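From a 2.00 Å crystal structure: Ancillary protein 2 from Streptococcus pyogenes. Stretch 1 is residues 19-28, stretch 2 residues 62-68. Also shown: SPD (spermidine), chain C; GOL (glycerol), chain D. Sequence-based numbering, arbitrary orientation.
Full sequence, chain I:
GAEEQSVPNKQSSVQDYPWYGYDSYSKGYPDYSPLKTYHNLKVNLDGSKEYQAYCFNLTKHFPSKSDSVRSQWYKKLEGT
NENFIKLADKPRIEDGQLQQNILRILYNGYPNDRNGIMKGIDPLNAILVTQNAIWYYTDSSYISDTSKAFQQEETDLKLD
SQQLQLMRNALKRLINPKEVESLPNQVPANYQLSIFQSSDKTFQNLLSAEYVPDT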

ATOM      1  N   TRP I  19      20.572   5.936   9.445  1.00 39.20           N
ATOM      2  CA  TRP I  19      20.301   4.582   8.990  1.00 38.25           C
ATOM      3  C   TRP I  19      19.893   4.520   7.539  1.00 38.01           C
ATOM      4  O   TRP I  19      19.083   5.321   7.082  1.00 35.34           O
ATOM      5  N   TYR I  20      20.468   3.564   6.807  1.00 36.03           N
ATOM      6  CA  TYR I  20      20.155   3.314   5.411  1.00 34.08           C
ATOM      7  C   TYR I  20      19.120   2.178   5.382  1.00 35.99           C
ATOM      8  O   TYR I  20      19.366   1.110   5.934  1.00 37.08           O
ATOM      9  N   GLY I  21      17.943   2.457   4.825  1.00 31.91           N
ATOM     10  CA  GLY I  21      16.852   1.500   4.707  1.00 30.16           C
ATOM     11  C   GLY I  21      16.613   1.216   3.243  1.00 33.23           C
ATOM     12  O   GLY I  21      16.495   2.145   2.452  1.00 32.48           O
ATOM     13  N   TYR I  22      16.575  -0.053   2.866  1.00 30.55           N
ATOM     14  CA  TYR I  22      16.467  -0.447   1.459  1.00 28.77           C
ATOM     15  C   TYR I  22      15.840  -1.806   1.272  1.00 31.06           C
ATOM     16  O   TYR I  22      15.756  -2.600   2.206  1.00 32.59           O
ATOM     17  N   ASP I  23      15.472  -2.104   0.036  1.00 25.86           N
ATOM     18  CA  ASP I  23      14.988  -3.415  -0.312  1.00 25.10           C
ATOM     19  C   ASP I  23      16.225  -4.187  -0.922  1.00 29.59           C
ATOM     20  O   ASP I  23      16.767  -3.767  -1.945  1.00 30.85           O
ATOM     21  N   SER I  24      16.653  -5.284  -0.279  1.00 27.27           N
ATOM     22  CA  SER I  24      17.765  -6.109  -0.755  1.00 31.14           C
ATOM     23  C   SER I  24      17.316  -7.133  -1.827  1.00 36.47           C
ATOM     24  O   SER I  24      18.177  -7.784  -2.440  1.00 35.73           O
ATOM     25  N   TYR I  25      15.982  -7.271  -2.073  1.00 32.40           N
ATOM     26  CA  TYR I  25      15.506  -8.145  -3.142  1.00 32.71           C
ATOM     27  C   TYR I  25      15.668  -7.296  -4.404  1.00 35.01           C
ATOM     28  O   TYR I  25      14.768  -6.565  -4.811  1.00 32.17           O
ATOM     29  N   SER I  26      16.873  -7.369  -4.972  1.00 34.07           N
ATOM     30  CA  SER I  26      17.372  -6.547  -6.061  1.00 33.46           C
ATOM     31  C   SER I  26      18.447  -7.355  -6.843  1.00 38.14           C
ATOM     32  O   SER I  26      18.823  -8.432  -6.402  1.00 37.22           O
ATOM     33  N   LYS I  27      18.943  -6.834  -7.986  1.00 38.22           N
ATOM     34  CA  LYS I  27      19.986  -7.502  -8.791  1.00 41.14           C
ATOM     35  C   LYS I  27      21.144  -7.951  -7.896  1.00 48.01           C
ATOM     36  O   LYS I  27      21.652  -7.169  -7.088  1.00 47.61           O
ATOM     37  N   GLY I  28      21.508  -9.221  -7.999  1.00 47.06           N
ATOM     38  CA  GLY I  28      22.559  -9.789  -7.162  1.00 48.31           C
ATOM     39  C   GLY I  28      22.019 -10.747  -6.113  1.00 54.65           C
ATOM     40  O   GLY I  28      22.752 -11.618  -5.625  1.00 57.47           O
ATOM     41  N   PHE I  62       7.438   2.073  -1.165  1.00 27.83           N
ATOM     42  CA  PHE I  62       8.354   1.047  -0.670  1.00 28.63           C
ATOM     43  C   PHE I  62       9.767   1.651  -0.661  1.00 29.49           C
ATOM     44  O   PHE I  62      10.070   2.437  -1.552  1.00 27.06           O
ATOM     45  N   PRO I  63      10.673   1.268   0.272  1.00 30.01           N
ATOM     46  CA  PRO I  63      12.067   1.733   0.152  1.00 30.62           C
ATOM     47  C   PRO I  63      12.645   1.241  -1.192  1.00 33.21           C
ATOM     48  O   PRO I  63      12.273   0.170  -1.687  1.00 32.21           O
ATOM     49  N   SER I  64      13.494   2.052  -1.809  1.00 28.72           N
ATOM     50  CA  SER I  64      14.149   1.738  -3.075  1.00 29.26           C
ATOM     51  C   SER I  64      15.048   0.503  -2.943  1.00 32.55           C
ATOM     52  O   SER I  64      15.570   0.211  -1.861  1.00 30.15           O
ATOM     53  N   LYS I  65      15.237  -0.198  -4.068  1.00 29.31           N
ATOM     54  CA  LYS I  65      16.140  -1.360  -4.155  1.00 30.75           C
ATOM     55  C   LYS I  65      17.574  -0.905  -3.907  1.00 35.61           C
ATOM     56  O   LYS I  65      17.897   0.249  -4.189  1.00 35.49           O
ATOM     57  N   SER I  66      18.420  -1.791  -3.354  1.00 32.68           N
ATOM     58  CA  SER I  66      19.812  -1.471  -3.022  1.00 34.13           C
ATOM     59  C   SER I  66      20.650  -0.974  -4.193  1.00 37.80           C
ATOM     60  O   SER I  66      21.582  -0.211  -3.964  1.00 39.52           O
ATOM     61  N   ASP I  67      20.316  -1.361  -5.434  1.00 33.29           N
ATOM     62  CA  ASP I  67      21.087  -0.912  -6.606  1.00 34.04           C
ATOM     63  C   ASP I  67      20.521   0.375  -7.260  1.00 37.19           C
ATOM     64  O   ASP I  67      20.915   0.732  -8.370  1.00 36.87           O
ATOM     65  N   SER I  68      19.576   1.041  -6.587  1.00 34.34           N
ATOM     66  CA  SER I  68      18.996   2.299  -7.081  1.00 32.76           C
ATOM     67  C   SER I  68      19.970   3.428  -6.752  1.00 32.90           C
ATOM     68  O   SER I  68      20.716   3.323  -5.788  1.00 31.95           O
TER

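Packing of residues 19-28 against residues 62-68, two segments of one chain joined by a single beta bridge between Asp 23 and Lys 65. The backbone sets the spacing: Asp 23 N donates to Ser 64 O (3.0 Å), and Ser 66 N donates to Asp 23 O (2.9 Å), which also receives a CA-H...O contact from Lys 65 CA (3.3 Å). Side chains fill in around this bridge.

Asp 23 points toward the second stretch, its CB 3.8 Å from Pro 63 O. In its t rotamer (chi1 -170°) the carboxylate comes within reach of both Tyr 25 N and Lys 65 NZ, with a different oxygen nearer each. Asp 23 OD1 accepts a hydrogen bond from Tyr 25 N (3.2 Å), bracing the chain where the strand gives way to loop; Asp 23 OD2 forms a long salt bridge with Lys 65 NZ (3.6 Å). Water 2 donates both to Asp 23 OD2 (3.0 Å) and to Pro 63 O (3.1 Å), tying the carboxylate to the opposing backbone.

Lys 65 leaves its backbone sideways, with chi1 m, chi2 and chi3 both t, and a final m turn at chi4. The extended middle of the chain runs alongside the first stretch, and the last turn places Lys 65 NZ where it donates to Tyr 25 O (2.8 Å) while remaining near the Asp 23 carboxylate. Tyr 25 directs its CA-to-CB bond away; the close polar contact is made by its carbonyl, and its OH is hydrogen-bonded elsewhere in the structure.

Pro 63, its ring C-gamma exo, points toward the strand and sets CB 4.0 Å from both Gly 21 O and Tyr 22 CA. Tyr 22 adopts p (chi1 50°) and points sideways; Tyr 22 CD2 lies 3.9 Å from Ser 66 CB, an oblique approach, and the hydroxyl end of the ring leads off from the second stretch. Tyr 20 also starts sideways, but its t rotamer extends the ring so that OH comes within 3.6 Å of Ser 66 O. Water 1 joins this hydroxyl to the turn: it is hydrogen-bonded to Tyr 20 OH (2.9 Å) and donates to Lys 65 O (2.8 Å).

Ser 26 points toward the type I turn formed by Lys 65 to Ser 68. Its t rotamer (chi1 -176°) brings OG to 3.5 Å from Lys 65 CB and 2.7 Å from Asp 67 OD1, while Ser 26 CB lies 3.6 Å from Ser 66 OG. Ser 66 is p (chi1 50°), and water 3 links the hydroxyls through hydrogen bonds to Ser 26 OG (2.8 Å) and Ser 66 OG (2.9 Å), also donating to Lys 27 O (2.7 Å).

Asp 67, also p (chi1 75°), points back toward the first stretch. A glycerol, probably from the crystallisation liquor, links Lys 27 to Asp 67: its O3 accepts from Lys 27 N (3.0 Å) and donates to Asp 67 OD1 (2.7 Å). Lys 27 contributes CB, 3.7 Å from Asp 67 OD2, while the end of its side chain leads away. Spermidine lies over one face of the Phe 62 ring, its C7 3.6 Å from Phe 62 CD2.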

ATOM      1  CB  TRP I  19      19.251   3.896   9.874  1.00 37.78           C
ATOM      2  CG  TRP I  19      19.751   3.577  11.251  1.00 41.09           C
ATOM      3  CD1 TRP I  19      19.810   4.423  12.325  1.00 45.28           C
ATOM      4  CD2 TRP I  19      20.291   2.326  11.694  1.00 42.87           C
ATOM      5  NE1 TRP I  19      20.359   3.775  13.411  1.00 46.17           N
ATOM      6  CE2 TRP I  19      20.664   2.486  13.052  1.00 48.19           C
ATOM      7  CE3 TRP I  19      20.508   1.079  11.071  1.00 43.54           C
ATOM      8  CZ2 TRP I  19      21.211   1.437  13.806  1.00 50.17           C
ATOM      9  CZ3 TRP I  19      21.062   0.046  11.821  1.00 47.13           C
ATOM     10  CH2 TRP I  19      21.407   0.229  13.165  1.00 50.47           C
ATOM     11  CB  TYR I  20      21.452   2.970   4.636  1.00 35.89           C
ATOM     12  CG  TYR I  20      21.258   2.497   3.211  1.00 34.75           C
ATOM     13  CD1 TYR I  20      20.381   3.157   2.348  1.00 34.23           C
ATOM     14  CD2 TYR I  20      22.035   1.466   2.688  1.00 36.66           C
ATOM     15  CE1 TYR I  20      20.216   2.741   1.035  1.00 32.77           C
ATOM     16  CE2 TYR I  20      21.872   1.034   1.370  1.00 36.62           C
ATOM     17  CZ  TYR I  20      20.954   1.673   0.552  1.00 38.98           C
ATOM     18  OH  TYR I  20      20.783   1.251  -0.745  1.00 38.08           O
ATOM     19  CB  TYR I  22      17.905  -0.487   0.840  1.00 29.88           C
ATOM     20  CG  TYR I  22      18.909  -1.284   1.659  1.00 32.26           C
ATOM     21  CD1 TYR I  22      19.464  -0.754   2.825  1.00 36.14           C
ATOM     22  CD2 TYR I  22      19.250  -2.588   1.311  1.00 32.63           C
ATOM     23  CE1 TYR I  22      20.355  -1.487   3.602  1.00 38.93           C
ATOM     24  CE2 TYR I  22      20.140  -3.337   2.090  1.00 35.08           C
ATOM     25  CZ  TYR I  22      20.703  -2.770   3.225  1.00 43.24           C
ATOM     26  OH  TYR I  22      21.595  -3.444   4.020  1.00 46.86           O
ATOM     27  CB  ASP I  23      13.822  -3.297  -1.327  1.00 24.69           C
ATOM     28  CG  ASP I  23      13.072  -4.599  -1.579  1.00 29.73           C
ATOM     29  OD1 ASP I  23      13.424  -5.628  -0.954  1.00 31.20           O
ATOM     30  OD2 ASP I  23      12.073  -4.568  -2.311  1.00 35.76           O
ATOM     31  CB  SER I  24      18.487  -6.795   0.402  1.00 36.99           C
ATOM     32  OG  SER I  24      17.707  -7.848   0.947  1.00 46.74           O
ATOM     33  CB  TYR I  25      14.038  -8.589  -2.934  1.00 33.34           C
ATOM     34  CG  TYR I  25      13.605  -9.586  -3.990  1.00 33.46           C
ATOM     35  CD1 TYR I  25      14.141 -10.872  -4.025  1.00 37.20           C
ATOM     36  CD2 TYR I  25      12.707  -9.227  -4.988  1.00 31.57           C
ATOM     37  CE1 TYR I  25      13.759 -11.785  -5.003  1.00 38.32           C
ATOM     38  CE2 TYR I  25      12.319 -10.133  -5.972  1.00 33.42           C
ATOM     39  CZ  TYR I  25      12.835 -11.417  -5.964  1.00 40.79           C
ATOM     40  OH  TYR I  25      12.472 -12.306  -6.943  1.00 41.77           O
ATOM     41  CB  SER I  26      18.009  -5.313  -5.431  1.00 37.10           C
ATOM     42  OG  SER I  26      18.453  -4.381  -6.394  1.00 49.80           O
ATOM     43  CB  LYS I  27      20.523  -6.582  -9.910  1.00 45.12           C
ATOM     44  CG  LYS I  27      19.666  -6.563 -11.172  1.00 63.41           C
ATOM     45  CD  LYS I  27      20.296  -5.677 -12.239  1.00 71.62           C
ATOM     46  CE  LYS I  27      19.488  -5.637 -13.508  1.00 76.75           C
ATOM     47  NZ  LYS I  27      19.806  -6.788 -14.377  1.00 87.83           N
ATOM     48  CB  PHE I  62       8.402  -0.148  -1.661  1.00 30.31           C
ATOM     49  CG  PHE I  62       7.391  -1.250  -1.438  1.00 30.70           C
ATOM     50  CD1 PHE I  62       7.482  -2.082  -0.330  1.00 32.00           C
ATOM     51  CD2 PHE I  62       6.385  -1.494  -2.376  1.00 30.51           C
ATOM     52  CE1 PHE I  62       6.551  -3.100  -0.124  1.00 32.63           C
ATOM     53  CE2 PHE I  62       5.474  -2.523  -2.182  1.00 33.48           C
ATOM     54  CZ  PHE I  62       5.567  -3.324  -1.047  1.00 32.00           C
ATOM     55  CB  PRO I  63      12.764   1.070   1.354  1.00 33.56           C
ATOM     56  CG  PRO I  63      11.646   0.710   2.300  1.00 37.01           C
ATOM     57  CD  PRO I  63      10.520   0.324   1.398  1.00 30.87           C
ATOM     58  CB  SER I  64      15.027   2.900  -3.535  1.00 30.79           C
ATOM     59  OG  SER I  64      14.308   4.108  -3.672  1.00 35.61           O
ATOM     60  CB  LYS I  65      16.001  -2.037  -5.526  1.00 32.00           C
ATOM     61  CG  LYS I  65      14.623  -2.688  -5.679  1.00 38.38           C
ATOM     62  CD  LYS I  65      14.530  -3.566  -6.902  1.00 50.79           C
ATOM     63  CE  LYS I  65      13.150  -4.182  -7.056  1.00 60.92           C
ATOM     64  NZ  LYS I  65      12.719  -4.958  -5.853  1.00 63.87           N
ATOM     65  CB  SER I  66      20.507  -2.643  -2.330  1.00 38.60           C
ATOM     66  OG  SER I  66      20.314  -3.834  -3.068  1.00 50.93           O
ATOM     67  CB  ASP I  67      21.229  -2.057  -7.621  1.00 35.45           C
ATOM     68  CG  ASP I  67      19.977  -2.361  -8.433  1.00 45.02           C
ATOM     69  OD1 ASP I  67      18.841  -2.140  -7.909  1.00 45.76           O
ATOM     70  OD2 ASP I  67      20.120  -2.871  -9.563  1.00 51.82           O
ATOM     71  CB  SER I  68      17.637   2.560  -6.421  1.00 35.55           C
ATOM     72  OG  SER I  68      17.111   3.841  -6.733  1.00 41.81           O
TER
HETATM   73  N1  SPD C1221      -0.630   1.130  -4.779  1.00 28.40           N
HETATM   74  C2  SPD C1221      -0.912   2.233  -3.869  1.00 25.56           C
HETATM   75  C3  SPD C1221       0.051   2.202  -2.669  1.00 24.17           C
HETATM   76  C4  SPD C1221       1.467   1.830  -3.073  1.00 27.71           C
HETATM   77  C5  SPD C1221       2.242   1.630  -1.774  1.00 30.36           C
HETATM   78  N6  SPD C1221       2.964   0.368  -1.769  1.00 32.39           N
HETATM   79  C7  SPD C1221       3.857   0.245  -0.584  1.00 27.29           C
HETATM   80  C8  SPD C1221       3.237  -0.745   0.456  1.00 29.43           C
HETATM   81  C9  SPD C1221       4.151  -0.845   1.715  1.00 36.77           C
HETATM   82  N10 SPD C1221       4.553   0.463   2.245  1.00 40.81           N
HETATM   83  C1  GOL D1220      15.778  -3.745 -12.152  1.00 73.04           C
HETATM   84  O1  GOL D1220      16.220  -4.892 -12.875  1.00 73.23           O
HETATM   85  C2  GOL D1220      16.742  -3.397 -11.041  1.00 71.04           C
HETATM   86  O2  GOL D1220      16.325  -2.184 -10.407  1.00 74.66           O
HETATM   87  C3  GOL D1220      16.724  -4.525 -10.038  1.00 65.01           C
HETATM   88  O3  GOL D1220      17.604  -4.298  -8.956  1.00 59.48           O
HETATM   89  O   HOH W   1      18.210   1.846  -1.882  1.00 32.70           O
HETATM   90  O   HOH W   2      11.179  -2.045  -3.637  1.00 50.72           O
HETATM   91  O   HOH W   3      21.086  -5.047  -5.569  1.00 44.32           O